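Local coordinates for protein serine hydrolase CCSP0084 (Cycloclasticus sp. P1, PDB 4I3F) that probably hydrolyses esters and carbon-carbon bonds of meta-cleavage products from aromatic hydrocarbon breakdown, as an alpha/beta-fold serine hydrolase, at residues T45-L50 and E72-L77; W99-V104 and L135-E140; E117-V122 and E140-A145; K144-G149 and K294-G299. All coordinates share one frame; numbering follows the deposited sequence. Where two conformers were deposited one is given.

Contact 1: T45-L50 and E72-L77; sequences TSILLL and ENYHCL
Ile-47 and Tyr-74 both turn their first side-chain branch away from the carbonyl carbon and beside the backbone N (chi1 -54° and -68°), and this sets the extended Ile-47 arm against the root of the tyrosine ring. CD1 of Ile-47 lies 3.5 Å from CG of Tyr-74 and equally close to its CB. Further along the same ring, Thr-45 runs alongside Tyr-74, its CG2 4.0 Å from CE1, while the carbonyl O of Thr-45 sits near the ring plane at the edge. On the other face of the sheet, CD1 of Leu-77 stands over the centre of the His-75 ring and also touches CB of Ser-46 at 3.8 Å. Leu-48 meets Leu-77 at about a right angle, and Leu-49 CD1 reaches CB of Cys-76.

Four backbone bonds join the strands, alternating in direction: His-75 N to Thr-45 O, Ile-47 N to His-75 O, Leu-77 N to Ile-47 O at 2.8 Å, and Leu-49 N to Leu-77 O. A water accepts from Thr-45 N and donates to Asn-73 O, bridging the two segments just before the paired residues. The polar ends bond beyond the two segments: Tyr-74 OH to Asp-298, His-75 NE2 to Glu-38 and Ser-46 OG to Thr-119. Pairing Ser-46, Ile-47 and Leu-48 with His-75, Cys-76 and Leu-77 joins two parallel strands, 46-50 and 75-79, in the central sheet of the alpha/beta hydrolase fold.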
# COMPACT_ATOMS: atom_id res chain seq x y z
N THR A 45 16.64 5.29 -12.21
CA THR A 45 15.25 4.89 -12.34
C THR A 45 14.63 4.78 -10.95
O THR A 45 15.26 4.25 -10.03
CB THR A 45 15.13 3.55 -13.08
OG1 THR A 45 15.77 3.64 -14.35
CG2 THR A 45 13.66 3.17 -13.26
N SER A 46 13.41 5.29 -10.80
CA SER A 46 12.79 5.32 -9.48
C SER A 46 11.65 4.32 -9.29
O SER A 46 11.06 3.85 -10.26
CB SER A 46 12.31 6.74 -9.14
OG SER A 46 11.32 7.18 -10.05
N ILE A 47 11.39 3.99 -8.03
CA ILE A 47 10.23 3.19 -7.64
C ILE A 47 9.53 3.94 -6.50
O ILE A 47 10.18 4.31 -5.51
CB ILE A 47 10.62 1.79 -7.12
CG1 ILE A 47 11.49 1.04 -8.12
CG2 ILE A 47 9.37 0.98 -6.80
CD1 ILE A 47 12.06 -0.26 -7.55
N LEU A 48 8.23 4.17 -6.66
CA LEU A 48 7.40 4.78 -5.62
C LEU A 48 6.66 3.65 -4.93
O LEU A 48 5.96 2.88 -5.59
CB LEU A 48 6.40 5.76 -6.25
CG LEU A 48 5.36 6.40 -5.32
CD1 LEU A 48 6.04 7.27 -4.27
CD2 LEU A 48 4.35 7.22 -6.10
N LEU A 49 6.83 3.52 -3.62
CA LEU A 49 6.21 2.42 -2.88
C LEU A 49 5.11 2.95 -1.98
O LEU A 49 5.35 3.83 -1.14
CB LEU A 49 7.25 1.65 -2.04
CG LEU A 49 8.32 0.94 -2.87
CD1 LEU A 49 9.60 1.75 -2.88
CD2 LEU A 49 8.57 -0.47 -2.37
N LEU A 50 3.90 2.41 -2.13
CA LEU A 50 2.73 2.90 -1.40
C LEU A 50 2.22 1.84 -0.44
O LEU A 50 1.81 0.75 -0.86
CB LEU A 50 1.63 3.34 -2.38
CG LEU A 50 2.01 4.42 -3.40
CD1 LEU A 50 0.82 4.81 -4.27
CD2 LEU A 50 2.57 5.65 -2.68
N GLU A 72 19.72 -0.93 -4.08
CA GLU A 72 20.97 -1.32 -4.72
C GLU A 72 20.96 -0.94 -6.20
O GLU A 72 22.00 -0.77 -6.82
CB GLU A 72 21.20 -2.83 -4.60
CG GLU A 72 21.34 -3.36 -3.17
CD GLU A 72 21.43 -4.88 -3.13
OE1 GLU A 72 21.44 -5.51 -4.21
OE2 GLU A 72 21.51 -5.45 -2.02
N ASN A 73 19.76 -0.83 -6.77
CA ASN A 73 19.64 -0.58 -8.20
C ASN A 73 18.60 0.48 -8.57
O ASN A 73 18.56 0.96 -9.71
CB ASN A 73 19.36 -1.90 -8.93
CG ASN A 73 20.47 -2.92 -8.73
OD1 ASN A 73 20.38 -3.80 -7.87
ND2 ASN A 73 21.53 -2.80 -9.51
N TYR A 74 17.76 0.86 -7.60
CA TYR A 74 16.67 1.79 -7.87
C TYR A 74 16.60 2.92 -6.86
O TYR A 74 16.93 2.74 -5.68
CB TYR A 74 15.33 1.06 -7.89
CG TYR A 74 15.18 0.12 -9.07
CD1 TYR A 74 14.74 0.59 -10.30
CD2 TYR A 74 15.51 -1.23 -8.94
CE1 TYR A 74 14.62 -0.26 -11.37
CE2 TYR A 74 15.40 -2.08 -10.01
CZ TYR A 74 14.95 -1.59 -11.22
OH TYR A 74 14.84 -2.44 -12.29
N HIS A 75 16.16 4.09 -7.32
CA HIS A 75 15.85 5.21 -6.44
C HIS A 75 14.48 4.97 -5.84
O HIS A 75 13.47 5.04 -6.53
CB HIS A 75 15.85 6.52 -7.23
CG HIS A 75 15.45 7.72 -6.43
ND1 HIS A 75 15.11 8.92 -7.02
CD2 HIS A 75 15.32 7.91 -5.10
CE1 HIS A 75 14.79 9.80 -6.08
NE2 HIS A 75 14.92 9.21 -4.91
N CYS A 76 14.44 4.67 -4.54
CA CYS A 76 13.18 4.35 -3.88
C CYS A 76 12.60 5.54 -3.13
O CYS A 76 13.30 6.20 -2.37
CB CYS A 76 13.37 3.19 -2.91
SG CYS A 76 13.82 1.65 -3.72
N LEU A 77 11.31 5.80 -3.36
CA LEU A 77 10.57 6.81 -2.60
C LEU A 77 9.41 6.11 -1.90
O LEU A 77 8.59 5.46 -2.55
CB LEU A 77 10.06 7.92 -3.53
CG LEU A 77 11.16 8.65 -4.30
CD1 LEU A 77 11.38 8.03 -5.67
CD2 LEU A 77 10.84 10.14 -4.41
O HOH W 1 18.26 2.95 -11.70

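Contact 2: W99-V104 and L135-E140; sequences WIDIWV and LNRHPE. With NA (sodium ion), chain D.
Residues 99-104 are a turn and a half of helix 96-113, and they face the point where helix 126-137 ends, with His-138 the first residue to leave helical geometry and CA of Val-104 8.4 Å from CA of Arg-137. Arg-137 spans the gap with a chain extended from CG to NE. Its NH1 gives a hydrogen bond of 2.9 Å to OD1 of Asp-101, part of a salt bridge. The bond is oblique: NH1 comes to the anti side of OD1, and the carboxylate and guanidinium planes are 59° apart. One water links NH2 to the same OD1; a second, weakly held by NH1, donates to the carbonyl O of Asp-101. CG2 of Val-104 covers part of one guanidinium face, and CG2 of Ile-100 lies 3.8 Å from NH2.

The other methyl of Val-104, CG1, meets the edge of the His-138 ring, 3.7 Å from CD2. The sodium ion also lies in that ring's plane, bound by ND1 at 2.5 Å; OE2 of Glu-140 and two waters are its other ligands here. A salt bridge and the packing of Val-104 against Arg-137 and His-138 thus join two helices of the alpha/beta hydrolase fold beside a surface sodium site.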
# COMPACT_ATOMS: atom_id res chain seq x y z
N TRP A 99 -10.85 10.62 0.05
CA TRP A 99 -9.48 10.32 0.43
C TRP A 99 -8.71 9.78 -0.76
O TRP A 99 -7.54 10.10 -0.93
CB TRP A 99 -9.44 9.37 1.63
CG TRP A 99 -9.62 10.09 2.92
CD1 TRP A 99 -10.79 10.29 3.59
CD2 TRP A 99 -8.60 10.75 3.68
NE1 TRP A 99 -10.56 11.03 4.72
CE2 TRP A 99 -9.22 11.32 4.81
CE3 TRP A 99 -7.22 10.90 3.53
CZ2 TRP A 99 -8.51 12.03 5.78
CZ3 TRP A 99 -6.52 11.62 4.49
CH2 TRP A 99 -7.16 12.17 5.60
N ILE A 100 -9.36 8.98 -1.60
CA ILE A 100 -8.70 8.50 -2.82
C ILE A 100 -8.26 9.69 -3.69
O ILE A 100 -7.14 9.68 -4.22
CB ILE A 100 -9.60 7.53 -3.62
CG1 ILE A 100 -9.74 6.21 -2.87
CG2 ILE A 100 -9.01 7.27 -5.00
CD1 ILE A 100 -10.96 5.38 -3.28
N ASP A 101 -9.10 10.70 -3.82
CA ASP A 101 -8.74 11.91 -4.57
C ASP A 101 -7.48 12.55 -3.98
O ASP A 101 -6.55 12.91 -4.71
CB ASP A 101 -9.89 12.92 -4.56
CG ASP A 101 -11.08 12.47 -5.41
OD1 ASP A 101 -10.90 11.59 -6.28
OD2 ASP A 101 -12.19 13.01 -5.20
N ILE A 102 -7.45 12.68 -2.66
CA ILE A 102 -6.29 13.19 -1.93
C ILE A 102 -5.03 12.33 -2.12
O ILE A 102 -3.93 12.86 -2.33
CB ILE A 102 -6.60 13.34 -0.42
CG1 ILE A 102 -7.44 14.59 -0.17
CG2 ILE A 102 -5.32 13.40 0.39
CD1 ILE A 102 -8.06 14.66 1.23
N TRP A 103 -5.19 11.01 -2.02
CA TRP A 103 -4.06 10.08 -2.14
C TRP A 103 -3.44 10.11 -3.53
O TRP A 103 -2.21 10.08 -3.67
CB TRP A 103 -4.50 8.67 -1.76
CG TRP A 103 -4.85 8.54 -0.29
CD1 TRP A 103 -4.30 9.24 0.75
CD2 TRP A 103 -5.83 7.66 0.30
NE1 TRP A 103 -4.86 8.85 1.94
CE2 TRP A 103 -5.81 7.89 1.69
CE3 TRP A 103 -6.72 6.71 -0.21
CZ2 TRP A 103 -6.64 7.20 2.58
CZ3 TRP A 103 -7.55 6.03 0.67
CH2 TRP A 103 -7.51 6.28 2.05
N VAL A 104 -4.28 10.19 -4.56
CA VAL A 104 -3.81 10.30 -5.94
C VAL A 104 -3.04 11.61 -6.11
O VAL A 104 -1.89 11.60 -6.56
CB VAL A 104 -4.97 10.17 -6.96
CG1 VAL A 104 -4.52 10.55 -8.37
CG2 VAL A 104 -5.52 8.74 -6.94
N LEU A 135 -2.71 5.09 -12.19
CA LEU A 135 -2.50 4.64 -13.57
C LEU A 135 -3.66 5.07 -14.46
O LEU A 135 -3.48 5.37 -15.64
CB LEU A 135 -2.35 3.11 -13.63
CG LEU A 135 -1.23 2.52 -12.77
CD1 LEU A 135 -1.23 1.00 -12.89
CD2 LEU A 135 0.12 3.07 -13.18
N ASN A 136 -4.86 5.11 -13.88
CA ASN A 136 -6.05 5.50 -14.63
C ASN A 136 -6.06 7.00 -14.91
O ASN A 136 -6.37 7.43 -16.02
CB ASN A 136 -7.31 5.13 -13.85
CG ASN A 136 -8.58 5.47 -14.61
OD1 ASN A 136 -8.74 5.14 -15.79
ND2 ASN A 136 -9.50 6.15 -13.92
N ARG A 137 -5.72 7.78 -13.89
CA ARG A 137 -5.87 9.24 -13.97
C ARG A 137 -4.65 9.95 -14.54
O ARG A 137 -4.79 10.97 -15.22
CB ARG A 137 -6.20 9.82 -12.58
CG ARG A 137 -7.57 9.43 -12.06
CD ARG A 137 -7.84 9.99 -10.68
NE ARG A 137 -8.85 9.20 -9.97
CZ ARG A 137 -9.38 9.54 -8.81
NH1 ARG A 137 -9.01 10.68 -8.22
NH2 ARG A 137 -10.29 8.76 -8.24
N HIS A 138 -3.46 9.40 -14.28
CA HIS A 138 -2.21 10.02 -14.69
C HIS A 138 -1.26 8.99 -15.31
O HIS A 138 -0.14 8.82 -14.83
CB HIS A 138 -1.53 10.64 -13.47
CG HIS A 138 -2.38 11.65 -12.77
ND1 HIS A 138 -2.50 12.95 -13.20
CD2 HIS A 138 -3.15 11.55 -11.65
CE1 HIS A 138 -3.31 13.61 -12.39
NE2 HIS A 138 -3.72 12.78 -11.44
N PRO A 139 -1.70 8.31 -16.38
CA PRO A 139 -0.93 7.17 -16.90
C PRO A 139 0.48 7.55 -17.36
O PRO A 139 1.38 6.71 -17.29
CB PRO A 139 -1.77 6.69 -18.09
CG PRO A 139 -2.60 7.88 -18.49
CD PRO A 139 -2.90 8.58 -17.20
N GLU A 140 0.67 8.79 -17.81
CA GLU A 140 1.96 9.20 -18.36
C GLU A 140 3.06 9.32 -17.30
O GLU A 140 4.24 9.46 -17.63
CB GLU A 140 1.82 10.54 -19.10
CG GLU A 140 1.54 11.77 -18.20
CD GLU A 140 0.14 11.79 -17.57
OE1 GLU A 140 -0.73 10.97 -17.93
OE2 GLU A 140 -0.10 12.64 -16.69
NA NA D . -1.68 13.82 -15.44
O HOH W 2 -12.34 8.85 -5.92
O HOH W 3 -7.20 13.12 -7.37
O HOH W 4 -2.64 16.38 -15.65
O HOH W 5 0.74 14.62 -14.16

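Contact 3: E117-V122 and E140-A145; sequences EQTHIV and ERFKKA. With NA (sodium ion), chain D.
The His-120 ring carries CE of Lys-143 over one face, 3.8 Å from the centroid in a CH-pi contact, and takes the backbone N-H of Lys-144 at its edge, exactly in plane. That bond, Lys-144 N to ND1 at 3.0 Å, shows ND1 to be an acceptor. CB of Lys-144 adds a 3.4 Å contact to the same atom, and Phe-297 stacks on the ring from helix 286-298. The guanidinium of Arg-141 has the carbonyl O of Glu-117 in its plane, 2.7 Å from NE. The Glu-117 carboxylate instead lies across a guanidinium face, nearly parallel to it, a long salt bridge toward which no N-H is aimed. Arg-141 is folded back at chi2 and chi3, which brings NE to that carbonyl; NH1 has Asp-112 and a sodium-bound water as partners.

The Gln-118 amide gives NE2 to Glu-140 O at 2.9 Å, in its own plane but from above the carbonyl plane. Thr-119 CG2 and Ile-121 CD1 both touch the Phe-142 ring, the latter 3.7 Å from CE2, and Ile-121 CG2 packs on Ala-145 CB.

The backbones are parallel, with Thr-119 paired to Phe-142 and Ile-121 to Ala-145, so a beta bulge lies between them. There the Lys-144 N-H turns to the histidine ring, while Lys-144 O still accepts from Ile-121 N. That N-H bond, with the contacts on the ring, helps to set the rotation of His-120. The Lys-144 amine is paired with Asp-302, but Lys-143 NZ, 4.5 Å from His-120 NE2, would tend to disfavour a second ring proton.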
# COMPACT_ATOMS: atom_id res chain seq x y z
N GLU A 117 9.64 12.67 -13.66
CA GLU A 117 8.60 12.65 -14.68
C GLU A 117 7.87 11.30 -14.73
O GLU A 117 6.64 11.26 -14.80
CB GLU A 117 9.16 13.02 -16.06
CG GLU A 117 8.12 13.00 -17.19
CD GLU A 117 6.91 13.90 -16.92
OE1 GLU A 117 7.03 14.91 -16.20
OE2 GLU A 117 5.81 13.58 -17.44
N GLN A 118 8.63 10.21 -14.68
CA GLN A 118 8.04 8.87 -14.70
C GLN A 118 8.69 7.99 -13.65
O GLN A 118 9.90 8.08 -13.42
CB GLN A 118 8.24 8.23 -16.07
CG GLN A 118 7.54 8.92 -17.23
CD GLN A 118 7.45 8.03 -18.45
OE1 GLN A 118 8.46 7.51 -18.93
NE2 GLN A 118 6.24 7.83 -18.95
N THR A 119 7.88 7.12 -13.04
CA THR A 119 8.37 6.23 -11.99
C THR A 119 7.74 4.84 -12.09
O THR A 119 6.61 4.69 -12.56
CB THR A 119 8.11 6.83 -10.59
OG1 THR A 119 8.76 6.04 -9.59
CG2 THR A 119 6.61 6.89 -10.29
N HIS A 120 8.47 3.81 -11.66
CA HIS A 120 7.84 2.53 -11.36
C HIS A 120 7.05 2.70 -10.08
O HIS A 120 7.29 3.63 -9.32
CB HIS A 120 8.88 1.42 -11.16
CG HIS A 120 9.64 1.03 -12.39
ND1 HIS A 120 9.04 0.77 -13.61
CD2 HIS A 120 10.97 0.81 -12.58
CE1 HIS A 120 9.97 0.43 -14.49
NE2 HIS A 120 11.15 0.44 -13.89
N ILE A 121 6.12 1.78 -9.81
CA ILE A 121 5.27 1.92 -8.62
C ILE A 121 4.90 0.56 -8.03
O ILE A 121 4.70 -0.42 -8.77
CB ILE A 121 4.01 2.80 -8.94
CG1 ILE A 121 3.15 3.03 -7.70
CG2 ILE A 121 3.22 2.24 -10.14
CD1 ILE A 121 2.11 4.14 -7.88
N VAL A 122 4.88 0.50 -6.70
CA VAL A 122 4.48 -0.70 -5.97
C VAL A 122 3.41 -0.28 -4.98
O VAL A 122 3.57 0.74 -4.30
CB VAL A 122 5.64 -1.31 -5.16
CG1 VAL A 122 5.19 -2.58 -4.42
CG2 VAL A 122 6.82 -1.65 -6.07
N GLU A 140 0.67 8.79 -17.81
CA GLU A 140 1.96 9.20 -18.36
C GLU A 140 3.06 9.32 -17.30
O GLU A 140 4.24 9.46 -17.63
CB GLU A 140 1.82 10.54 -19.10
CG GLU A 140 1.54 11.77 -18.20
CD GLU A 140 0.14 11.79 -17.57
OE1 GLU A 140 -0.73 10.97 -17.93
OE2 GLU A 140 -0.10 12.64 -16.69
N ARG A 141 2.69 9.27 -16.02
CA ARG A 141 3.67 9.46 -14.96
C ARG A 141 4.22 8.14 -14.46
O ARG A 141 5.05 8.12 -13.55
CB ARG A 141 3.04 10.20 -13.77
CG ARG A 141 2.49 11.59 -14.10
CD ARG A 141 3.52 12.49 -14.77
NE ARG A 141 4.62 12.86 -13.88
CZ ARG A 141 4.59 13.87 -13.02
NH1 ARG A 141 3.50 14.61 -12.89
NH2 ARG A 141 5.64 14.14 -12.25
N PHE A 142 3.77 7.03 -15.05
CA PHE A 142 4.14 5.71 -14.52
C PHE A 142 4.63 4.75 -15.58
O PHE A 142 4.21 4.80 -16.74
CB PHE A 142 2.98 5.12 -13.71
CG PHE A 142 2.57 5.99 -12.57
CD1 PHE A 142 1.52 6.91 -12.71
CD2 PHE A 142 3.28 5.96 -11.38
CE1 PHE A 142 1.18 7.75 -11.66
CE2 PHE A 142 2.94 6.81 -10.34
CZ PHE A 142 1.89 7.70 -10.49
N LYS A 143 5.56 3.89 -15.16
CA LYS A 143 6.21 2.92 -16.05
C LYS A 143 5.62 1.55 -15.75
O LYS A 143 4.53 1.22 -16.24
CB LYS A 143 7.73 2.96 -15.84
CG LYS A 143 8.41 4.22 -16.41
CD LYS A 143 9.68 4.60 -15.64
CE LYS A 143 10.80 3.58 -15.81
NZ LYS A 143 11.28 3.52 -17.22
N LYS A 144 6.31 0.75 -14.94
CA LYS A 144 5.75 -0.55 -14.53
C LYS A 144 5.13 -0.48 -13.14
O LYS A 144 5.55 0.33 -12.31
CB LYS A 144 6.83 -1.63 -14.51
CG LYS A 144 7.31 -2.09 -15.86
CD LYS A 144 8.39 -3.15 -15.65
CE LYS A 144 8.34 -4.25 -16.69
NZ LYS A 144 9.11 -3.92 -17.92
N ALA A 145 4.17 -1.36 -12.89
CA ALA A 145 3.47 -1.41 -11.61
C ALA A 145 3.48 -2.80 -11.00
O ALA A 145 3.27 -3.80 -11.70
CB ALA A 145 2.04 -0.90 -11.76
NA NA D . -1.68 13.82 -15.44
O HOH W 6 9.92 5.24 -19.72
O HOH W 5 0.74 14.62 -14.16
O HOH W 4 -2.64 16.38 -15.65

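Contact 4: K144-G149 and K294-G299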
# COMPACT_ATOMS: atom_id res chain seq x y z
N LYS A 144 6.31 0.75 -14.94
CA LYS A 144 5.75 -0.55 -14.53
C LYS A 144 5.13 -0.48 -13.14
O LYS A 144 5.55 0.33 -12.31
CB LYS A 144 6.83 -1.63 -14.51
CG LYS A 144 7.31 -2.09 -15.86
CD LYS A 144 8.39 -3.15 -15.65
CE LYS A 144 8.34 -4.25 -16.69
NZ LYS A 144 9.11 -3.92 -17.92
N ALA A 145 4.17 -1.36 -12.89
CA ALA A 145 3.47 -1.41 -11.61
C ALA A 145 3.48 -2.80 -11.00
O ALA A 145 3.27 -3.80 -11.70
CB ALA A 145 2.04 -0.90 -11.76
N VAL A 146 3.70 -2.86 -9.70
CA VAL A 146 3.52 -4.09 -8.93
C VAL A 146 2.45 -3.85 -7.89
O VAL A 146 2.54 -2.90 -7.11
CB VAL A 146 4.82 -4.51 -8.23
CG1 VAL A 146 4.55 -5.67 -7.24
CG2 VAL A 146 5.87 -4.94 -9.25
N LEU A 147 1.42 -4.70 -7.87
CA LEU A 147 0.41 -4.64 -6.82
C LEU A 147 0.62 -5.81 -5.87
O LEU A 147 1.12 -6.88 -6.27
CB LEU A 147 -1.00 -4.70 -7.42
CG LEU A 147 -1.32 -3.67 -8.51
CD1 LEU A 147 -2.78 -3.82 -8.99
CD2 LEU A 147 -1.03 -2.24 -8.03
N MET A 148 0.26 -5.61 -4.61
CA MET A 148 0.38 -6.65 -3.59
C MET A 148 -0.90 -6.64 -2.78
O MET A 148 -1.13 -5.72 -1.99
CB MET A 148 1.58 -6.39 -2.68
CG MET A 148 2.00 -7.59 -1.86
SD MET A 148 2.97 -7.13 -0.40
CE MET A 148 1.70 -6.45 0.66
N GLY A 149 -1.74 -7.65 -2.99
CA GLY A 149 -3.03 -7.73 -2.32
C GLY A 149 -3.83 -6.46 -2.43
O GLY A 149 -4.28 -5.92 -1.42
N LYS A 294 11.97 -6.95 -7.85
CA LYS A 294 13.15 -6.40 -8.50
C LYS A 294 13.33 -6.94 -9.91
O LYS A 294 13.54 -6.18 -10.85
CB LYS A 294 14.41 -6.70 -7.67
CG LYS A 294 15.67 -6.12 -8.30
CD LYS A 294 16.94 -6.70 -7.69
CE LYS A 294 18.19 -6.13 -8.34
NZ LYS A 294 18.54 -6.78 -9.64
N LEU A 295 13.25 -8.26 -10.05
CA LEU A 295 13.44 -8.88 -11.35
C LEU A 295 12.35 -8.45 -12.33
O LEU A 295 12.62 -8.36 -13.53
CB LEU A 295 13.49 -10.41 -11.23
CG LEU A 295 14.64 -10.95 -10.39
CD1 LEU A 295 14.39 -12.41 -10.04
CD2 LEU A 295 15.97 -10.78 -11.10
N PHE A 296 11.14 -8.19 -11.84
CA PHE A 296 10.09 -7.68 -12.71
C PHE A 296 10.48 -6.29 -13.25
O PHE A 296 10.42 -6.05 -14.45
CB PHE A 296 8.74 -7.64 -12.00
CG PHE A 296 7.63 -7.06 -12.83
CD1 PHE A 296 7.14 -7.75 -13.94
CD2 PHE A 296 7.10 -5.82 -12.53
CE1 PHE A 296 6.12 -7.21 -14.71
CE2 PHE A 296 6.09 -5.27 -13.31
CZ PHE A 296 5.60 -5.95 -14.40
N PHE A 297 10.88 -5.39 -12.36
CA PHE A 297 11.30 -4.06 -12.80
C PHE A 297 12.56 -4.13 -13.66
O PHE A 297 12.76 -3.30 -14.55
CB PHE A 297 11.50 -3.12 -11.60
CG PHE A 297 10.22 -2.71 -10.90
CD1 PHE A 297 9.08 -2.40 -11.63
CD2 PHE A 297 10.15 -2.65 -9.52
CE1 PHE A 297 7.89 -2.02 -10.98
CE2 PHE A 297 8.99 -2.27 -8.86
CZ PHE A 297 7.85 -1.95 -9.60
N ASP A 298 13.40 -5.14 -13.42
CA ASP A 298 14.62 -5.32 -14.20
C ASP A 298 14.31 -5.72 -15.64
O ASP A 298 15.13 -5.52 -16.53
CB ASP A 298 15.53 -6.40 -13.59
CG ASP A 298 16.27 -5.93 -12.34
OD1 ASP A 298 16.24 -4.72 -12.00
OD2 ASP A 298 16.92 -6.78 -11.70
N GLY A 299 13.14 -6.31 -15.86
CA GLY A 299 12.75 -6.74 -17.20
C GLY A 299 12.88 -8.23 -17.42
O GLY A 299 12.77 -8.71 -18.55
O HOH W 7 11.67 -3.19 -17.15
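Apolar contacts dominate: Val-146 CG2 touches two phenylalanines, 3.6 Å from both CD2 of Phe-296 and CZ of Phe-297. The two rings reach the strand by different routes, Phe-296 with CG opposite its backbone N (chi1 177°) and Phe-297 with CG beside it (chi1 -71°). CB of Lys-144 lies in the plane of the Phe-297 ring at its edge, 3.7 Å from CE1.

Contacts with the ring face come from the far end of Lys-144. Its CE stands over Phe-296, 4.2 Å from the centroid in a CH-pi contact; NZ is farther off, so any cation-pi attraction is weak at most.

Polar links are indirect. One water accepts from Lys-144 NZ and donates to Phe-297 O, both at 2.8 Å, and the amine also has a salt bridge to Asp-302. Within the helix, Lys-294 NZ bonds Asp-298 OD2 on its syn lone pair, and Gly-299, with positive phi, closes the last turn as a Schellman motif.

The C-terminal end of helix 286-298 therefore lies nearly antiparallel on strand 142-148, with Phe-297 also reaching Val-122 of strand 119-124 and Phe-296 touching Leu-244 of strand 243-248.

From the N terminus, contact 1 closes first, bringing strand 75-79 back beside strand 46-50 after two short helices. Contact 2 opens on the next helix, 96-113. Contact 3 begins before contact 2 has closed, so the two cross; they share Glu-140 and the sodium ion, and contact 3 completes the beta-alpha-beta unit 119-124, 126-137, 142-148. Contact 4 starts where contact 3 ends, on Lys-144 and Ala-145, and closes a loop of 144 residues with the C-terminal helix. Strand 119-124 hydrogen-bonds to strand 46-50, linking contacts 1 and 3 in one sheet. Helix 286-298, the second partner in contact 4, also packs against the segments of contact 1.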